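Local atomic coordinates of 5-carboxymethyl-2-hydroxymuconate semialdehyde dehydrogenase (Thermus thermophilus, PDB entry 2D4E), a protein that probably catalyses the NAD-dependent oxidation of 5-carboxymethyl-2-hydroxymuconate semialdehyde to the corresponding acid, as a member of the aldehyde dehydrogenase family. Residues E105-E110 and Q116-V121; G335-P340 and G389-P394; V416-K421 and L427-D432. All coordinates share one frame; numbering follows the deposited sequence.

Contact 1 of 3, residues E105-E110 and Q116-V121; sequences ELAVME and QVLRIV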
ATOM      1  N   GLU C 105      -7.499 -27.067 -29.925  1.00 21.91           N
ATOM      2  CA  GLU C 105      -8.904 -27.453 -29.845  1.00 20.41           C
ATOM      3  C   GLU C 105      -9.770 -26.271 -29.397  1.00 23.36           C
ATOM      4  O   GLU C 105     -10.816 -25.998 -29.994  1.00 18.79           O
ATOM      5  CB  GLU C 105      -9.083 -28.606 -28.854  1.00 24.44           C
ATOM      6  CG  GLU C 105      -8.290 -29.862 -29.172  1.00 38.22           C
ATOM      7  CD  GLU C 105      -8.014 -30.699 -27.924  1.00 43.34           C
ATOM      8  OE1 GLU C 105      -8.955 -30.946 -27.140  1.00 43.35           O
ATOM      9  OE2 GLU C 105      -6.853 -31.111 -27.725  1.00 50.19           O
ATOM     10  N   LEU C 106      -9.336 -25.589 -28.334  1.00 19.48           N
ATOM     11  CA  LEU C 106     -10.063 -24.439 -27.789  1.00 21.90           C
ATOM     12  C   LEU C 106     -10.217 -23.321 -28.824  1.00 19.52           C
ATOM     13  O   LEU C 106     -11.295 -22.738 -28.977  1.00 21.19           O
ATOM     14  CB  LEU C 106      -9.345 -23.906 -26.534  1.00 14.71           C
ATOM     15  CG  LEU C 106      -9.477 -24.764 -25.257  1.00 19.68           C
ATOM     16  CD1 LEU C 106      -8.436 -24.361 -24.222  1.00 11.69           C
ATOM     17  CD2 LEU C 106     -10.887 -24.611 -24.689  1.00 13.35           C
ATOM     18  N   ALA C 107      -9.140 -23.028 -29.538  1.00 19.89           N
ATOM     19  CA  ALA C 107      -9.169 -21.986 -30.551  1.00 19.08           C
ATOM     20  C   ALA C 107     -10.165 -22.333 -31.647  1.00 18.98           C
ATOM     21  O   ALA C 107     -11.018 -21.524 -32.002  1.00 21.88           O
ATOM     22  CB  ALA C 107      -7.783 -21.801 -31.146  1.00 17.44           C
ATOM     23  N   VAL C 108     -10.060 -23.541 -32.185  1.00 17.83           N
ATOM     24  CA  VAL C 108     -10.962 -23.964 -33.247  1.00 18.27           C
ATOM     25  C   VAL C 108     -12.412 -23.965 -32.782  1.00 19.59           C
ATOM     26  O   VAL C 108     -13.304 -23.475 -33.477  1.00 18.80           O
ATOM     27  CB  VAL C 108     -10.600 -25.376 -33.762  1.00 19.85           C
ATOM     28  CG1 VAL C 108     -11.643 -25.844 -34.763  1.00 21.32           C
ATOM     29  CG2 VAL C 108      -9.218 -25.354 -34.413  1.00 18.04           C
ATOM     30  N   MET C 109     -12.642 -24.515 -31.599  1.00 17.22           N
ATOM     31  CA  MET C 109     -13.985 -24.587 -31.053  1.00 21.02           C
ATOM     32  C   MET C 109     -14.635 -23.206 -30.953  1.00 17.45           C
ATOM     33  O   MET C 109     -15.732 -22.982 -31.473  1.00 19.26           O
ATOM     34  CB  MET C 109     -13.941 -25.239 -29.672  1.00 22.03           C
ATOM     35  CG  MET C 109     -15.299 -25.514 -29.079  1.00 26.79           C
ATOM     36  SD  MET C 109     -15.145 -26.425 -27.537  1.00 31.95           S
ATOM     37  CE  MET C 109     -14.482 -27.971 -28.136  1.00 22.76           C
ATOM     38  N   GLU C 110     -13.954 -22.278 -30.289  1.00 14.11           N
ATOM     39  CA  GLU C 110     -14.502 -20.940 -30.123  1.00 19.70           C
ATOM     40  C   GLU C 110     -14.605 -20.203 -31.457  1.00 18.59           C
ATOM     41  O   GLU C 110     -15.515 -19.396 -31.663  1.00 16.11           O
ATOM     42  CB  GLU C 110     -13.651 -20.145 -29.129  1.00 19.75           C
ATOM     43  CG  GLU C 110     -14.091 -18.701 -28.958  1.00 21.78           C
ATOM     44  CD  GLU C 110     -13.636 -18.102 -27.638  1.00 29.51           C
ATOM     45  OE1 GLU C 110     -13.564 -16.859 -27.548  1.00 31.36           O
ATOM     46  OE2 GLU C 110     -13.364 -18.870 -26.691  1.00 22.96           O
ATOM     47  N   GLN C 116     -14.942 -15.448 -34.715  1.00 16.43           N
ATOM     48  CA  GLN C 116     -13.750 -14.605 -34.798  1.00 17.12           C
ATOM     49  C   GLN C 116     -12.678 -15.327 -35.616  1.00 18.69           C
ATOM     50  O   GLN C 116     -12.670 -16.554 -35.684  1.00 16.60           O
ATOM     51  CB  GLN C 116     -13.202 -14.289 -33.398  1.00 18.24           C
ATOM     52  CG  GLN C 116     -14.122 -13.445 -32.504  1.00 16.91           C
ATOM     53  CD  GLN C 116     -14.460 -12.080 -33.096  1.00 17.44           C
ATOM     54  OE1 GLN C 116     -13.635 -11.457 -33.762  1.00 18.06           O
ATOM     55  NE2 GLN C 116     -15.672 -11.602 -32.829  1.00 18.50           N
ATOM     56  N   VAL C 117     -11.774 -14.574 -36.234  1.00 19.65           N
ATOM     57  CA  VAL C 117     -10.718 -15.190 -37.033  1.00 24.06           C
ATOM     58  C   VAL C 117      -9.858 -16.083 -36.144  1.00 27.28           C
ATOM     59  O   VAL C 117      -9.468 -15.692 -35.046  1.00 28.46           O
ATOM     60  CB  VAL C 117      -9.840 -14.130 -37.724  1.00 22.06           C
ATOM     61  CG1 VAL C 117     -10.687 -13.309 -38.683  1.00 24.97           C
ATOM     62  CG2 VAL C 117      -9.203 -13.236 -36.698  1.00 28.66           C
ATOM     63  N   LEU C 118      -9.558 -17.282 -36.636  1.00 26.37           N
ATOM     64  CA  LEU C 118      -8.797 -18.264 -35.873  1.00 22.24           C
ATOM     65  C   LEU C 118      -7.545 -17.772 -35.158  1.00 20.19           C
ATOM     66  O   LEU C 118      -7.371 -18.048 -33.970  1.00 18.39           O
ATOM     67  CB  LEU C 118      -8.448 -19.469 -36.758  1.00 20.61           C
ATOM     68  CG  LEU C 118      -7.913 -20.706 -36.019  1.00 24.09           C
ATOM     69  CD1 LEU C 118      -8.903 -21.145 -34.927  1.00 18.14           C
ATOM     70  CD2 LEU C 118      -7.683 -21.844 -37.015  1.00 19.68           C
ATOM     71  N   ARG C 119      -6.672 -17.050 -35.850  1.00 16.11           N
ATOM     72  CA  ARG C 119      -5.450 -16.570 -35.200  1.00 23.12           C
ATOM     73  C   ARG C 119      -5.739 -15.676 -33.987  1.00 23.09           C
ATOM     74  O   ARG C 119      -5.035 -15.741 -32.977  1.00 21.75           O
ATOM     75  CB  ARG C 119      -4.548 -15.827 -36.199  1.00 23.66           C
ATOM     76  CG  ARG C 119      -5.136 -14.541 -36.769  1.00 30.52           C
ATOM     77  CD  ARG C 119      -4.159 -13.889 -37.744  1.00 26.60           C
ATOM     78  NE  ARG C 119      -4.690 -12.653 -38.310  1.00 26.76           N
ATOM     79  CZ  ARG C 119      -5.661 -12.597 -39.220  1.00 31.57           C
ATOM     80  NH1 ARG C 119      -6.209 -13.714 -39.687  1.00 31.42           N
ATOM     81  NH2 ARG C 119      -6.076 -11.421 -39.670  1.00 28.81           N
ATOM     82  N   ILE C 120      -6.772 -14.845 -34.082  1.00 19.55           N
ATOM     83  CA  ILE C 120      -7.118 -13.976 -32.968  1.00 20.72           C
ATOM     84  C   ILE C 120      -7.640 -14.820 -31.805  1.00 18.05           C
ATOM     85  O   ILE C 120      -7.301 -14.578 -30.650  1.00 19.92           O
ATOM     86  CB  ILE C 120      -8.168 -12.922 -33.388  1.00 23.69           C
ATOM     87  CG1 ILE C 120      -7.553 -11.968 -34.416  1.00 27.25           C
ATOM     88  CG2 ILE C 120      -8.634 -12.130 -32.180  1.00 26.95           C
ATOM     89  CD1 ILE C 120      -6.300 -11.248 -33.940  1.00 29.32           C
ATOM     90  N   VAL C 121      -8.452 -15.825 -32.111  1.00 18.59           N
ATOM     91  CA  VAL C 121      -8.976 -16.692 -31.068  1.00 21.28           C
ATOM     92  C   VAL C 121      -7.830 -17.472 -30.432  1.00 24.79           C
ATOM     93  O   VAL C 121      -7.844 -17.738 -29.229  1.00 20.54           O
ATOM     94  CB  VAL C 121     -10.010 -17.703 -31.613  1.00 19.91           C
ATOM     95  CG1 VAL C 121     -10.530 -18.568 -30.464  1.00 16.98           C
ATOM     96  CG2 VAL C 121     -11.172 -16.963 -32.297  1.00  8.78           C
TER
HETATM   97  O   HOH W   1     -14.646 -16.857 -32.554  1.00 21.85           O
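Val121 and Leu118 pack against Ala107 where helix 103-114 hands over to helix 118-136, two consecutive helices joined by a short loop in the aldehyde dehydrogenase fold. The apolar contacts dominate. CG1 of Val121 lies anti to its own backbone nitrogen (chi1 -179°), a setting that turns this methyl toward the first helix, where it fits between the backbone of Ala107 and the base of Glu110. Val121 CG1 lies 3.7 Å from Glu110 CB and just as near Ala107 CA. One turn earlier on the second helix, Leu118 CD1 sits 4.0 Å from Ala107 CB and also touches Val108 CG2. The small side chain of Ala107 is consistent with the close approach of the helices, with the CA atoms of Ala107 and Val121 only 5.3 Å apart.

Polar contact between the segments runs through water. One water donates to Glu110 O and accepts from Gln116 N at 2.6 Å, tying the last turn of the first helix to the loop that leads into the second. The carboxylate of Glu110 extends past the apolar contact, and its OE2 accepts a hydrogen bond from Leu176 N. Val108 also packs against Ile15 and Val18 of helix 12-24. The carbonyl oxygen of Ala107 is touched by two methyl groups, Val121 CG1 at 3.4 Å and Leu118 CD1 at 3.6 Å.

Contact 2 of 3, residues G335-P340 and G389-P394; sequences GHPLDP and GNYLLP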
ATOM      1  N   GLY C 335     -14.086 -12.135 -44.824  1.00 20.08           N
ATOM      2  CA  GLY C 335     -14.134 -13.523 -45.239  1.00 20.46           C
ATOM      3  C   GLY C 335     -14.327 -14.511 -44.107  1.00 23.89           C
ATOM      4  O   GLY C 335     -14.623 -14.133 -42.975  1.00 19.58           O
ATOM      5  N   HIS C 336     -14.144 -15.788 -44.426  1.00 19.07           N
ATOM      6  CA  HIS C 336     -14.315 -16.870 -43.471  1.00 20.25           C
ATOM      7  C   HIS C 336     -13.306 -16.835 -42.321  1.00 21.29           C
ATOM      8  O   HIS C 336     -12.130 -16.522 -42.513  1.00 21.39           O
ATOM      9  CB  HIS C 336     -14.233 -18.212 -44.212  1.00 20.37           C
ATOM     10  CG  HIS C 336     -14.722 -19.375 -43.408  1.00 23.59           C
ATOM     11  ND1 HIS C 336     -14.039 -19.867 -42.317  1.00 25.73           N
ATOM     12  CD2 HIS C 336     -15.846 -20.122 -43.518  1.00 23.92           C
ATOM     13  CE1 HIS C 336     -14.721 -20.867 -41.788  1.00 21.69           C
ATOM     14  NE2 HIS C 336     -15.822 -21.040 -42.497  1.00 29.87           N
ATOM     15  N   PRO C 337     -13.762 -17.162 -41.101  1.00 20.16           N
ATOM     16  CA  PRO C 337     -12.906 -17.168 -39.909  1.00 21.57           C
ATOM     17  C   PRO C 337     -11.677 -18.067 -40.038  1.00 19.85           C
ATOM     18  O   PRO C 337     -10.629 -17.769 -39.469  1.00 21.30           O
ATOM     19  CB  PRO C 337     -13.850 -17.650 -38.804  1.00 17.44           C
ATOM     20  CG  PRO C 337     -15.182 -17.156 -39.258  1.00 20.31           C
ATOM     21  CD  PRO C 337     -15.154 -17.480 -40.741  1.00 19.70           C
ATOM     22  N   LEU C 338     -11.812 -19.163 -40.778  1.00 19.36           N
ATOM     23  CA  LEU C 338     -10.713 -20.108 -40.963  1.00 22.06           C
ATOM     24  C   LEU C 338      -9.758 -19.756 -42.104  1.00 23.12           C
ATOM     25  O   LEU C 338      -8.795 -20.483 -42.357  1.00 24.62           O
ATOM     26  CB  LEU C 338     -11.275 -21.516 -41.173  1.00 20.91           C
ATOM     27  CG  LEU C 338     -12.087 -22.061 -39.990  1.00 19.04           C
ATOM     28  CD1 LEU C 338     -12.734 -23.400 -40.353  1.00 20.21           C
ATOM     29  CD2 LEU C 338     -11.175 -22.225 -38.787  1.00 18.65           C
ATOM     30  N   ASP C 339     -10.024 -18.647 -42.788  1.00 21.89           N
ATOM     31  CA  ASP C 339      -9.173 -18.188 -43.887  1.00 20.10           C
ATOM     32  C   ASP C 339      -8.116 -17.220 -43.342  1.00 18.19           C
ATOM     33  O   ASP C 339      -8.441 -16.133 -42.872  1.00 27.48           O
ATOM     34  CB  ASP C 339     -10.033 -17.495 -44.951  1.00 16.98           C
ATOM     35  CG  ASP C 339      -9.217 -16.946 -46.118  1.00 21.16           C
ATOM     36  OD1 ASP C 339      -9.839 -16.455 -47.085  1.00 21.42           O
ATOM     37  OD2 ASP C 339      -7.966 -16.991 -46.078  1.00 21.55           O
ATOM     38  N   PRO C 340      -6.830 -17.608 -43.394  1.00 20.50           N
ATOM     39  CA  PRO C 340      -5.772 -16.723 -42.885  1.00 22.26           C
ATOM     40  C   PRO C 340      -5.735 -15.307 -43.468  1.00 24.26           C
ATOM     41  O   PRO C 340      -5.114 -14.414 -42.890  1.00 23.52           O
ATOM     42  CB  PRO C 340      -4.486 -17.516 -43.155  1.00 21.44           C
ATOM     43  CG  PRO C 340      -4.871 -18.464 -44.262  1.00 23.56           C
ATOM     44  CD  PRO C 340      -6.263 -18.876 -43.880  1.00 19.08           C
ATOM     45  N   GLY C 389     -23.779 -16.543 -44.319  1.00 28.59           N
ATOM     46  CA  GLY C 389     -23.278 -16.158 -43.008  1.00 29.41           C
ATOM     47  C   GLY C 389     -23.783 -14.793 -42.580  1.00 27.05           C
ATOM     48  O   GLY C 389     -24.488 -14.125 -43.333  1.00 28.92           O
ATOM     49  N   ASN C 390     -23.424 -14.370 -41.374  1.00 24.38           N
ATOM     50  CA  ASN C 390     -23.860 -13.072 -40.864  1.00 21.92           C
ATOM     51  C   ASN C 390     -22.788 -12.000 -41.076  1.00 22.47           C
ATOM     52  O   ASN C 390     -22.368 -11.338 -40.129  1.00 21.01           O
ATOM     53  CB  ASN C 390     -24.175 -13.201 -39.380  1.00 18.60           C
ATOM     54  CG  ASN C 390     -25.065 -14.384 -39.085  1.00 22.44           C
ATOM     55  OD1 ASN C 390     -26.161 -14.491 -39.625  1.00 21.51           O
ATOM     56  ND2 ASN C 390     -24.595 -15.285 -38.226  1.00 22.22           N
ATOM     57  N   TYR C 391     -22.363 -11.822 -42.325  1.00 20.51           N
ATOM     58  CA  TYR C 391     -21.324 -10.852 -42.647  1.00 17.81           C
ATOM     59  C   TYR C 391     -21.806  -9.429 -42.901  1.00 23.46           C
ATOM     60  O   TYR C 391     -22.707  -9.190 -43.712  1.00 22.80           O
ATOM     61  CB  TYR C 391     -20.520 -11.321 -43.863  1.00 16.42           C
ATOM     62  CG  TYR C 391     -19.787 -12.635 -43.669  1.00 22.19           C
ATOM     63  CD1 TYR C 391     -20.419 -13.861 -43.918  1.00 17.61           C
ATOM     64  CD2 TYR C 391     -18.462 -12.653 -43.246  1.00 14.45           C
ATOM     65  CE1 TYR C 391     -19.738 -15.073 -43.748  1.00 17.20           C
ATOM     66  CE2 TYR C 391     -17.775 -13.854 -43.075  1.00 20.23           C
ATOM     67  CZ  TYR C 391     -18.414 -15.058 -43.325  1.00 18.40           C
ATOM     68  OH  TYR C 391     -17.723 -16.237 -43.135  1.00 21.07           O
ATOM     69  N   LEU C 392     -21.187  -8.485 -42.203  1.00 21.35           N
ATOM     70  CA  LEU C 392     -21.519  -7.079 -42.361  1.00 22.43           C
ATOM     71  C   LEU C 392     -20.266  -6.361 -42.835  1.00 19.84           C
ATOM     72  O   LEU C 392     -19.166  -6.631 -42.352  1.00 19.82           O
ATOM     73  CB  LEU C 392     -21.976  -6.461 -41.036  1.00 20.00           C
ATOM     74  CG  LEU C 392     -22.373  -4.982 -41.177  1.00 24.63           C
ATOM     75  CD1 LEU C 392     -23.706  -4.883 -41.922  1.00 22.54           C
ATOM     76  CD2 LEU C 392     -22.478  -4.327 -39.811  1.00 21.09           C
ATOM     77  N   LEU C 393     -20.430  -5.459 -43.792  1.00 18.99           N
ATOM     78  CA  LEU C 393     -19.299  -4.700 -44.299  1.00 18.28           C
ATOM     79  C   LEU C 393     -18.865  -3.668 -43.260  1.00 20.65           C
ATOM     80  O   LEU C 393     -19.702  -3.067 -42.577  1.00 19.97           O
ATOM     81  CB  LEU C 393     -19.676  -3.981 -45.594  1.00 18.90           C
ATOM     82  CG  LEU C 393     -19.952  -4.790 -46.860  1.00 19.95           C
ATOM     83  CD1 LEU C 393     -20.564  -3.870 -47.908  1.00 19.31           C
ATOM     84  CD2 LEU C 393     -18.655  -5.408 -47.374  1.00 17.47           C
ATOM     85  N   PRO C 394     -17.546  -3.475 -43.098  1.00 20.41           N
ATOM     86  CA  PRO C 394     -17.100  -2.476 -42.126  1.00 15.28           C
ATOM     87  C   PRO C 394     -17.816  -1.185 -42.536  1.00 21.44           C
ATOM     88  O   PRO C 394     -17.832  -0.823 -43.715  1.00 19.69           O
ATOM     89  CB  PRO C 394     -15.599  -2.442 -42.360  1.00 14.91           C
ATOM     90  CG  PRO C 394     -15.297  -3.898 -42.613  1.00 13.56           C
ATOM     91  CD  PRO C 394     -16.412  -4.307 -43.560  1.00 15.70           C
TER
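The phenol ring of Tyr391 meets Gly335 at its edge: the carbonyl oxygen of Gly335 lies near the ring plane, 3.2 Å from CE2. Beyond that edge the hydroxyl end reaches His336 and Pro337, with OH 3.5 Å from His336 CA and 3.7 Å from Pro337 CD. The imidazole of His336 carries Pro337 CD over one face, offset toward the rim, and has Leu338 N at its edge in the ring plane. There ND1 accepts a nearly straight hydrogen bond from Leu338 N, of 2.8 Å and 166° at the hydrogen.

That bond fixes the rotation of the imidazole and belongs to a type I turn, His336 to Asp339, closed by the backbone bond from Asp339 N to His336 O. The side chain of His336 takes CG anti to its backbone nitrogen (chi1 -166°), which carries the ring round to Leu338 N. CB of His336 also touches the tyrosine OH. Two loops are joined here, one following helix 315-331 and the other leading into strand 395-398. Pro346 touches both Tyr391 and Pro337, and Leu386 adds to the packing on the tyrosine. Asp339, at the end of the turn, forms a salt bridge with Arg382.

Between the loops the chemistry is therefore that of an aromatic edge set against a carbonyl oxygen, and a phenol oxygen against aliphatic carbons. The CE2 approach is consistent with a weak C-H...O attraction, and Gly335, just before the turn, and the first two residues of the turn together receive the end of the tyrosine.

Contact 3 of 3, residues V416-K421 and L427-D432; sequences VAIPFK and LRKAND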
ATOM      1  N   VAL C 416     -18.764   5.902 -36.067  1.00 19.31           N
ATOM      2  CA  VAL C 416     -19.372   7.201 -36.305  1.00 20.36           C
ATOM      3  C   VAL C 416     -18.320   8.266 -35.997  1.00 17.18           C
ATOM      4  O   VAL C 416     -17.812   8.343 -34.884  1.00 19.01           O
ATOM      5  CB  VAL C 416     -20.646   7.428 -35.437  1.00 21.79           C
ATOM      6  CG1 VAL C 416     -20.310   7.361 -33.955  1.00 22.78           C
ATOM      7  CG2 VAL C 416     -21.259   8.777 -35.776  1.00 24.06           C
ATOM      8  N   ALA C 417     -17.973   9.050 -37.013  1.00 16.58           N
ATOM      9  CA  ALA C 417     -16.981  10.118 -36.898  1.00 15.52           C
ATOM     10  C   ALA C 417     -17.682  11.442 -36.576  1.00 22.91           C
ATOM     11  O   ALA C 417     -18.652  11.818 -37.235  1.00 24.08           O
ATOM     12  CB  ALA C 417     -16.203  10.240 -38.202  1.00 16.02           C
ATOM     13  N   ILE C 418     -17.172  12.149 -35.572  1.00 21.97           N
ATOM     14  CA  ILE C 418     -17.757  13.408 -35.121  1.00 19.62           C
ATOM     15  C   ILE C 418     -16.669  14.462 -34.958  1.00 19.05           C
ATOM     16  O   ILE C 418     -15.645  14.211 -34.329  1.00 23.31           O
ATOM     17  CB  ILE C 418     -18.452  13.204 -33.762  1.00 21.31           C
ATOM     18  CG1 ILE C 418     -19.413  12.018 -33.856  1.00 24.57           C
ATOM     19  CG2 ILE C 418     -19.199  14.464 -33.352  1.00 20.52           C
ATOM     20  CD1 ILE C 418     -19.824  11.450 -32.512  1.00 22.38           C
ATOM     21  N   PRO C 419     -16.882  15.663 -35.521  1.00 21.82           N
ATOM     22  CA  PRO C 419     -15.897  16.747 -35.426  1.00 20.53           C
ATOM     23  C   PRO C 419     -15.944  17.535 -34.124  1.00 18.76           C
ATOM     24  O   PRO C 419     -16.960  17.549 -33.427  1.00 25.43           O
ATOM     25  CB  PRO C 419     -16.256  17.631 -36.616  1.00 23.18           C
ATOM     26  CG  PRO C 419     -17.754  17.536 -36.633  1.00 20.70           C
ATOM     27  CD  PRO C 419     -17.979  16.037 -36.434  1.00 21.15           C
ATOM     28  N   PHE C 420     -14.828  18.173 -33.788  1.00 17.70           N
ATOM     29  CA  PHE C 420     -14.777  19.031 -32.610  1.00 21.25           C
ATOM     30  C   PHE C 420     -13.859  20.190 -32.971  1.00 22.78           C
ATOM     31  O   PHE C 420     -12.900  20.017 -33.730  1.00 20.89           O
ATOM     32  CB  PHE C 420     -14.314  18.265 -31.352  1.00 17.13           C
ATOM     33  CG  PHE C 420     -12.887  17.783 -31.389  1.00 16.89           C
ATOM     34  CD1 PHE C 420     -11.828  18.665 -31.174  1.00 15.61           C
ATOM     35  CD2 PHE C 420     -12.607  16.432 -31.574  1.00 12.86           C
ATOM     36  CE1 PHE C 420     -10.512  18.210 -31.135  1.00 20.23           C
ATOM     37  CE2 PHE C 420     -11.299  15.963 -31.537  1.00 16.56           C
ATOM     38  CZ  PHE C 420     -10.243  16.854 -31.315  1.00 18.24           C
ATOM     39  N   LYS C 421     -14.177  21.379 -32.468  1.00 24.05           N
ATOM     40  CA  LYS C 421     -13.385  22.559 -32.794  1.00 27.79           C
ATOM     41  C   LYS C 421     -12.220  22.817 -31.847  1.00 27.96           C
ATOM     42  O   LYS C 421     -11.260  23.482 -32.223  1.00 29.48           O
ATOM     43  CB  LYS C 421     -14.284  23.801 -32.857  1.00 31.85           C
ATOM     44  CG  LYS C 421     -14.742  24.322 -31.507  1.00 41.59           C
ATOM     45  CD  LYS C 421     -15.645  25.537 -31.669  1.00 50.27           C
ATOM     46  CE  LYS C 421     -15.778  26.313 -30.364  1.00 50.21           C
ATOM     47  NZ  LYS C 421     -16.320  25.472 -29.265  1.00 54.20           N
ATOM     48  N   LEU C 427     -13.690  17.147 -25.238  1.00 19.68           N
ATOM     49  CA  LEU C 427     -13.950  16.554 -23.927  1.00 19.41           C
ATOM     50  C   LEU C 427     -15.439  16.467 -23.615  1.00 22.97           C
ATOM     51  O   LEU C 427     -15.923  15.441 -23.124  1.00 21.36           O
ATOM     52  CB  LEU C 427     -13.255  17.367 -22.832  1.00 19.77           C
ATOM     53  CG  LEU C 427     -13.488  16.916 -21.384  1.00 21.74           C
ATOM     54  CD1 LEU C 427     -12.958  15.494 -21.196  1.00 18.74           C
ATOM     55  CD2 LEU C 427     -12.792  17.881 -20.424  1.00 19.10           C
ATOM     56  N   ARG C 428     -16.162  17.550 -23.887  1.00 22.99           N
ATOM     57  CA  ARG C 428     -17.599  17.598 -23.639  1.00 24.73           C
ATOM     58  C   ARG C 428     -18.324  16.478 -24.384  1.00 22.95           C
ATOM     59  O   ARG C 428     -19.125  15.750 -23.799  1.00 19.86           O
ATOM     60  CB  ARG C 428     -18.166  18.957 -24.076  1.00 26.71           C
ATOM     61  CG  ARG C 428     -19.687  19.052 -24.025  1.00 33.21           C
ATOM     62  CD  ARG C 428     -20.178  20.459 -24.373  1.00 37.14           C
ATOM     63  NE  ARG C 428     -19.866  20.848 -25.753  1.00 42.17           N
ATOM     64  CZ  ARG C 428     -20.462  20.346 -26.831  1.00 39.87           C
ATOM     65  NH1 ARG C 428     -21.418  19.432 -26.709  1.00 45.24           N
ATOM     66  NH2 ARG C 428     -20.107  20.764 -28.036  1.00 43.32           N
ATOM     67  N   LYS C 429     -18.043  16.353 -25.677  1.00 20.11           N
ATOM     68  CA  LYS C 429     -18.672  15.323 -26.499  1.00 21.12           C
ATOM     69  C   LYS C 429     -18.218  13.925 -26.083  1.00 19.82           C
ATOM     70  O   LYS C 429     -19.010  12.981 -26.088  1.00 17.80           O
ATOM     71  CB  LYS C 429     -18.351  15.547 -27.982  1.00 19.92           C
ATOM     72  CG  LYS C 429     -19.007  16.781 -28.580  1.00 28.43           C
ATOM     73  CD  LYS C 429     -18.661  16.964 -30.056  1.00 22.72           C
ATOM     74  CE  LYS C 429     -19.426  18.156 -30.630  1.00 28.68           C
ATOM     75  NZ  LYS C 429     -19.087  18.471 -32.046  1.00 26.97           N
ATOM     76  N   ALA C 430     -16.943  13.790 -25.728  1.00 18.49           N
ATOM     77  CA  ALA C 430     -16.428  12.487 -25.309  1.00 20.73           C
ATOM     78  C   ALA C 430     -17.206  11.981 -24.090  1.00 19.89           C
ATOM     79  O   ALA C 430     -17.621  10.826 -24.052  1.00 15.55           O
ATOM     80  CB  ALA C 430     -14.933  12.585 -24.981  1.00 14.77           C
ATOM     81  N   ASN C 431     -17.416  12.857 -23.109  1.00 21.29           N
ATOM     82  CA  ASN C 431     -18.128  12.481 -21.888  1.00 20.74           C
ATOM     83  C   ASN C 431     -19.640  12.476 -21.999  1.00 21.23           C
ATOM     84  O   ASN C 431     -20.324  12.008 -21.088  1.00 20.21           O
ATOM     85  CB  ASN C 431     -17.745  13.405 -20.728  1.00 18.62           C
ATOM     86  CG  ASN C 431     -16.341  13.165 -20.232  1.00 20.27           C
ATOM     87  OD1 ASN C 431     -15.753  12.112 -20.491  1.00 17.91           O
ATOM     88  ND2 ASN C 431     -15.794  14.137 -19.498  1.00 14.31           N
ATOM     89  N   ASP C 432     -20.170  12.981 -23.107  1.00 22.35           N
ATOM     90  CA  ASP C 432     -21.614  13.047 -23.265  1.00 20.26           C
ATOM     91  C   ASP C 432     -22.322  11.785 -23.768  1.00 21.54           C
ATOM     92  O   ASP C 432     -22.904  11.785 -24.850  1.00 26.01           O
ATOM     93  CB  ASP C 432     -21.979  14.246 -24.150  1.00 20.64           C
ATOM     94  CG  ASP C 432     -23.460  14.606 -24.072  1.00 29.05           C
ATOM     95  OD1 ASP C 432     -24.118  14.245 -23.071  1.00 25.16           O
ATOM     96  OD2 ASP C 432     -23.962  15.268 -25.009  1.00 34.94           O
TER
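Lys429 reaches from helix 423-431 to strand 414-420 and donates a hydrogen bond from NZ to the carbonyl oxygen of Pro419, in a strand-turn-helix unit of the aldehyde dehydrogenase fold. The NZ of Lys429 lies 2.7 Å from Pro419 O and meets it almost head-on, with a C=O...N angle of 161°. A chain stretched out from CG to NZ makes this possible, each torsion beyond CB lying near 180°. On the way, CD and CE of Lys429 each come within 3.8 Å of the same carbonyl oxygen, Pro419 O. Glu425, one helical turn earlier, offers NZ a long, weak ion pair through OE2, which probably adds some electrostatic steadiness to the ammonium group. A methionine in place of Lys429 would probably leave the carbonyl of Pro419 without its ammonium donor and take one positive charge from beside Glu425.

The apolar part is slight. Lys429 CD passes Ile418 CG2 at 4.2 Å, the two side chains crossing at a slant.

Helix 427-431 runs back beside strand 416-420, their N-to-C directions 148° apart and their axes 9.5 Å apart at closest approach. On the strand side Ile418 and Phe420 also pack on Leu312 of strand 310-314, the parallel neighbour in the mixed sheet, while Pro419 rests against Glu315 and Phe318 of helix 315-331. Arg310, at the start of strand 310-314, bonds to the carbonyl oxygens of Lys429 and Ala430, joining the helix to that strand as well.

In the fold
Contacts 1 and 2 are buried neighbours, their centres about 14 Å apart, whereas contact 3 is partly buried, its centre about 35 and 31 Å from theirs. The first two meet directly: Leu118 N probably donates a hydrogen bond to Pro337 O, and Leu118 CD2 packs on Leu338 CD2, so the start of helix 118-136 rests on the turn of 335-340. Each contact joins a different kind of element: two helices in contact 1, two loops in contact 2, a strand and a helix in contact 3. The chemistry shifts accordingly, from aliphatic packing with a water bridge, through an aromatic edge against backbone, to a lysine bonded to a strand carbonyl.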